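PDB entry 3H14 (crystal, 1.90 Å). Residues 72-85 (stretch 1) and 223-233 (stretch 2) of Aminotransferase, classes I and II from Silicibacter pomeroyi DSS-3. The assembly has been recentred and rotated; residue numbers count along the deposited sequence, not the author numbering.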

# COMPACT_ATOMS: atom_id res chain seq x y z
N ALA A 72 -23.68 5.85 -9.16
CA ALA A 72 -23.94 4.63 -8.38
C ALA A 72 -22.70 4.14 -7.62
O ALA A 72 -22.81 3.62 -6.53
CB ALA A 72 -24.47 3.52 -9.28
N LEU A 73 -21.52 4.27 -8.23
CA LEU A 73 -20.26 3.84 -7.57
C LEU A 73 -19.86 4.76 -6.42
O LEU A 73 -19.55 4.29 -5.33
CB LEU A 73 -19.14 3.75 -8.60
CG LEU A 73 -17.78 3.24 -8.08
CD1 LEU A 73 -17.87 1.87 -7.41
CD2 LEU A 73 -16.81 3.22 -9.23
N ARG A 74 -19.92 6.05 -6.64
CA ARG A 74 -19.81 7.04 -5.55
C ARG A 74 -20.77 6.76 -4.39
O ARG A 74 -20.39 6.80 -3.23
CB ARG A 74 -20.06 8.44 -6.08
CG ARG A 74 -19.01 8.89 -7.08
CD ARG A 74 -19.37 10.23 -7.70
NE ARG A 74 -18.94 11.32 -6.87
CZ ARG A 74 -19.24 12.60 -7.07
NH1 ARG A 74 -20.05 12.98 -8.05
NH2 ARG A 74 -18.74 13.50 -6.23
N GLN A 75 -22.03 6.52 -4.72
CA GLN A 75 -23.03 6.17 -3.72
C GLN A 75 -22.71 4.87 -2.99
O GLN A 75 -22.91 4.76 -1.78
CB GLN A 75 -24.40 6.07 -4.42
CG GLN A 75 -25.01 7.43 -4.72
CD GLN A 75 -26.02 7.43 -5.87
OE1 GLN A 75 -26.60 6.39 -6.22
NE2 GLN A 75 -26.24 8.61 -6.45
N ARG A 76 -22.23 3.87 -3.73
CA ARG A 76 -21.89 2.58 -3.12
C ARG A 76 -20.69 2.67 -2.17
O ARG A 76 -20.65 1.99 -1.15
CB ARG A 76 -21.60 1.51 -4.17
CG ARG A 76 -21.37 0.09 -3.61
CD ARG A 76 -22.60 -0.45 -2.87
NE ARG A 76 -22.35 -1.73 -2.21
CZ ARG A 76 -21.76 -1.87 -1.03
NH1 ARG A 76 -21.30 -0.82 -0.36
NH2 ARG A 76 -21.59 -3.08 -0.51
N ILE A 77 -19.70 3.47 -2.54
CA ILE A 77 -18.56 3.73 -1.67
C ILE A 77 -19.02 4.45 -0.37
O ILE A 77 -18.65 4.04 0.74
CB ILE A 77 -17.48 4.51 -2.42
CG1 ILE A 77 -16.83 3.62 -3.50
CG2 ILE A 77 -16.41 5.04 -1.46
CD1 ILE A 77 -16.06 4.39 -4.59
N ALA A 78 -19.85 5.48 -0.51
CA ALA A 78 -20.42 6.19 0.63
C ALA A 78 -21.08 5.22 1.61
O ALA A 78 -20.86 5.31 2.82
CB ALA A 78 -21.42 7.27 0.15
N ARG A 79 -21.85 4.26 1.08
CA ARG A 79 -22.46 3.21 1.89
C ARG A 79 -21.41 2.36 2.63
O ARG A 79 -21.59 1.98 3.78
CB ARG A 79 -23.35 2.32 1.01
CG ARG A 79 -24.05 1.16 1.71
CD ARG A 79 -25.07 0.51 0.77
NE ARG A 79 -24.95 -0.95 0.75
CZ ARG A 79 -25.41 -1.73 -0.22
NH1 ARG A 79 -26.02 -1.21 -1.29
NH2 ARG A 79 -25.23 -3.05 -0.15
N LEU A 80 -20.29 2.06 1.95
CA LEU A 80 -19.18 1.34 2.58
C LEU A 80 -18.68 2.04 3.86
O LEU A 80 -18.35 1.37 4.86
CB LEU A 80 -18.04 1.09 1.56
CG LEU A 80 -16.68 0.56 2.06
CD1 LEU A 80 -15.98 -0.31 1.03
CD2 LEU A 80 -15.78 1.69 2.48
N TYR A 81 -18.65 3.38 3.86
CA TYR A 81 -18.15 4.13 5.01
C TYR A 81 -19.06 3.98 6.22
O TYR A 81 -18.58 3.91 7.35
CB TYR A 81 -17.85 5.60 4.66
CG TYR A 81 -16.51 5.74 3.94
CD1 TYR A 81 -15.32 5.83 4.65
CD2 TYR A 81 -16.42 5.70 2.54
CE1 TYR A 81 -14.09 5.93 4.02
CE2 TYR A 81 -15.18 5.80 1.89
CZ TYR A 81 -14.02 5.90 2.65
OH TYR A 81 -12.78 6.01 2.02
N GLY A 82 -20.37 3.90 5.99
CA GLY A 82 -21.30 3.59 7.07
C GLY A 82 -21.13 2.16 7.58
O GLY A 82 -21.00 1.93 8.78
N GLU A 83 -21.12 1.21 6.66
CA GLU A 83 -21.09 -0.19 7.02
C GLU A 83 -19.74 -0.60 7.64
O GLU A 83 -19.73 -1.36 8.59
CB GLU A 83 -21.42 -1.05 5.79
CG GLU A 83 -22.87 -0.87 5.33
CD GLU A 83 -23.25 -1.71 4.13
OE1 GLU A 83 -22.37 -2.40 3.56
OE2 GLU A 83 -24.44 -1.67 3.74
N TRP A 84 -18.63 -0.07 7.13
CA TRP A 84 -17.31 -0.41 7.68
C TRP A 84 -16.89 0.42 8.91
O TRP A 84 -16.23 -0.11 9.79
CB TRP A 84 -16.25 -0.28 6.57
CG TRP A 84 -16.16 -1.48 5.69
CD1 TRP A 84 -17.05 -2.50 5.60
CD2 TRP A 84 -15.12 -1.78 4.75
NE1 TRP A 84 -16.63 -3.42 4.68
CE2 TRP A 84 -15.44 -3.01 4.15
CE3 TRP A 84 -13.94 -1.12 4.38
CZ2 TRP A 84 -14.62 -3.59 3.18
CZ3 TRP A 84 -13.14 -1.71 3.44
CH2 TRP A 84 -13.48 -2.93 2.84
N TYR A 85 -17.28 1.70 8.97
CA TYR A 85 -16.77 2.60 10.02
C TYR A 85 -17.82 3.34 10.86
O TYR A 85 -17.47 4.10 11.78
CB TYR A 85 -15.85 3.65 9.39
CG TYR A 85 -14.81 3.09 8.44
CD1 TYR A 85 -13.62 2.51 8.92
CD2 TYR A 85 -15.01 3.13 7.08
CE1 TYR A 85 -12.67 1.99 8.04
CE2 TYR A 85 -14.06 2.62 6.18
CZ TYR A 85 -12.89 2.05 6.67
OH TYR A 85 -11.97 1.54 5.79
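Stretch 2, residues 223-233: YVINSFSKYFS

Stretch 2 meets the helix of stretch 1 through a modest, mainly apolar and aromatic side-chain contact, with no direct hydrogen bond between the two and a single water bridging Tyr81 and Asn226. The buried surface, 312 Å² summed over both sides, fits this description, and so does the backbone spacing: the nearest CA pairs are Ile77 CA to Asn226 CA at 10.5 Å and Tyr81 CA to Val224 CA at 11.7 Å. At such separations the main chains cannot touch, and side chains must fill the gap.

Residues 72-85 are helical throughout, with i to i+4 bonds such as Ile77 N to Leu73 O (2.9 Å) and Trp84 N to Leu80 O (2.7 Å). The contacting residues, Leu73, Ile77, Leu80, Tyr81 and Trp84, are spaced by three or four positions, apart from the adjacent pair Leu80 and Tyr81, and so line one side of the helix. Stretch 2 is extended over 223-227, then leaves the strand and closes in a type I turn from Lys230 to Ser233, with a weak bond from Ser233 N to Lys230 O (3.0 Å). In the strand the side chains alternate: the CA-to-CB bonds of Val224 and Asn226 point toward the helix, while that of Ile225 points away. The CA register runs against the helix order, Val224 with Tyr81 and then Asn226 with Ile77; Phe228 continues to Ile77 and Leu73, and the turn brings Tyr231 and Phe232 back to Leu80 and Trp84.

Beyond the strand, Phe228 packs against Leu73 and Ile77, in the earlier half of stretch 1. Phe228 CZ lies 4.0 Å from Ile77 CD1, which sits at the ring edge, and 4.1 Å from Leu73 CD1. Phe228 is in the m rotamer (chi1 -68°); its CA-to-CB bond points sideways, but the end of its ring comes nearer the helix.

The turn supplies Tyr231 and Phe232. Leu80 CD1 approaches Phe232 CZ at 3.6 Å, near the plane of that ring. Trp84 meets both aromatics: Trp84 CZ2 is 3.7 Å from Tyr231 CE2, and Trp84 CH2 is 3.9 Å from Phe232 CZ. With Tyr231 the pairing is offset edge-to-face, the tryptophan edge toward the tyrosine face, with the planes at 74°. With Phe232 the planes are nearly parallel, at 11°, but slid apart, so the rings barely overlap.

Tyr81 reaches the strand. Tyr81 OH is 3.7 Å from Val224 CG1 and 4.4 Å from Asn226 ND2, the latter too long for a direct hydrogen bond. Water 1 spans that gap, its O 2.7 Å from Tyr81 OH and 2.9 Å from Asn226 ND2, accepting from the amide.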

# COMPACT_ATOMS: atom_id res chain seq x y z
N TYR A 223 -7.49 14.44 3.18
CA TYR A 223 -7.74 13.69 1.95
C TYR A 223 -7.55 12.22 2.31
O TYR A 223 -6.56 11.86 2.93
CB TYR A 223 -6.75 14.07 0.86
CG TYR A 223 -7.12 15.28 0.05
CD1 TYR A 223 -7.74 16.40 0.65
CD2 TYR A 223 -6.86 15.33 -1.30
CE1 TYR A 223 -8.06 17.54 -0.08
CE2 TYR A 223 -7.19 16.45 -2.04
CZ TYR A 223 -7.80 17.56 -1.41
OH TYR A 223 -8.14 18.68 -2.13
N VAL A 224 -8.52 11.38 1.97
CA VAL A 224 -8.37 9.91 2.13
C VAL A 224 -8.18 9.31 0.72
O VAL A 224 -8.93 9.68 -0.24
CB VAL A 224 -9.60 9.29 2.83
CG1 VAL A 224 -9.59 7.75 2.76
CG2 VAL A 224 -9.69 9.72 4.27
N ILE A 225 -7.19 8.43 0.59
CA ILE A 225 -6.84 7.81 -0.70
C ILE A 225 -7.11 6.30 -0.57
O ILE A 225 -6.71 5.69 0.41
CB ILE A 225 -5.35 8.06 -1.12
CG1 ILE A 225 -4.98 9.56 -1.04
CG2 ILE A 225 -5.03 7.41 -2.51
CD1 ILE A 225 -5.89 10.52 -1.80
N ASN A 226 -7.83 5.74 -1.54
CA ASN A 226 -8.10 4.32 -1.56
C ASN A 226 -8.09 3.77 -2.99
O ASN A 226 -7.88 4.48 -3.96
CB ASN A 226 -9.40 4.00 -0.85
CG ASN A 226 -9.32 2.74 0.03
OD1 ASN A 226 -8.89 1.66 -0.42
ND2 ASN A 226 -9.81 2.87 1.27
N SER A 227 -8.30 2.47 -3.08
CA SER A 227 -8.12 1.74 -4.32
C SER A 227 -8.93 0.46 -4.26
O SER A 227 -9.22 -0.06 -3.16
CB SER A 227 -6.64 1.39 -4.49
OG SER A 227 -6.39 0.72 -5.74
N PHE A 228 -9.27 -0.06 -5.44
CA PHE A 228 -9.87 -1.39 -5.56
C PHE A 228 -8.83 -2.48 -5.79
O PHE A 228 -9.20 -3.63 -6.02
CB PHE A 228 -10.91 -1.38 -6.69
CG PHE A 228 -12.10 -0.55 -6.37
CD1 PHE A 228 -13.12 -1.09 -5.60
CD2 PHE A 228 -12.19 0.77 -6.77
CE1 PHE A 228 -14.22 -0.37 -5.28
CE2 PHE A 228 -13.31 1.53 -6.44
CZ PHE A 228 -14.32 0.97 -5.68
N SER A 229 -7.55 -2.13 -5.66
CA SER A 229 -6.47 -3.00 -6.05
C SER A 229 -6.13 -4.11 -5.04
O SER A 229 -5.46 -5.08 -5.42
CB SER A 229 -5.20 -2.19 -6.35
OG SER A 229 -4.80 -1.45 -5.20
N LYS A 230 -6.56 -3.96 -3.78
CA LYS A 230 -6.12 -4.82 -2.68
C LYS A 230 -7.25 -5.72 -2.12
O LYS A 230 -7.42 -6.83 -2.59
CB LYS A 230 -5.44 -4.02 -1.58
CG LYS A 230 -4.35 -3.07 -2.07
CD LYS A 230 -3.13 -3.78 -2.72
CE LYS A 230 -2.12 -2.71 -3.15
NZ LYS A 230 -1.04 -3.12 -4.06
N TYR A 231 -7.99 -5.27 -1.12
CA TYR A 231 -9.13 -6.06 -0.62
C TYR A 231 -10.11 -6.38 -1.76
O TYR A 231 -10.66 -7.47 -1.84
CB TYR A 231 -9.90 -5.29 0.43
CG TYR A 231 -11.11 -6.04 0.89
CD1 TYR A 231 -10.99 -7.20 1.69
CD2 TYR A 231 -12.37 -5.66 0.49
CE1 TYR A 231 -12.12 -7.92 2.10
CE2 TYR A 231 -13.50 -6.34 0.93
CZ TYR A 231 -13.37 -7.47 1.72
OH TYR A 231 -14.51 -8.13 2.09
N PHE A 232 -10.33 -5.42 -2.65
CA PHE A 232 -11.28 -5.66 -3.75
C PHE A 232 -10.70 -6.42 -4.93
O PHE A 232 -11.43 -6.77 -5.84
CB PHE A 232 -11.96 -4.38 -4.17
CG PHE A 232 -12.78 -3.80 -3.08
CD1 PHE A 232 -14.02 -4.35 -2.78
CD2 PHE A 232 -12.29 -2.76 -2.32
CE1 PHE A 232 -14.78 -3.87 -1.74
CE2 PHE A 232 -13.05 -2.24 -1.30
CZ PHE A 232 -14.32 -2.82 -1.00
N SER A 233 -9.38 -6.67 -4.87
CA SER A 233 -8.69 -7.62 -5.76
C SER A 233 -8.77 -7.24 -7.23
O SER A 233 -8.80 -8.13 -8.08
CB SER A 233 -9.24 -9.03 -5.54
OG SER A 233 -8.34 -10.03 -6.06
O HOH W 1 -10.95 4.49 3.37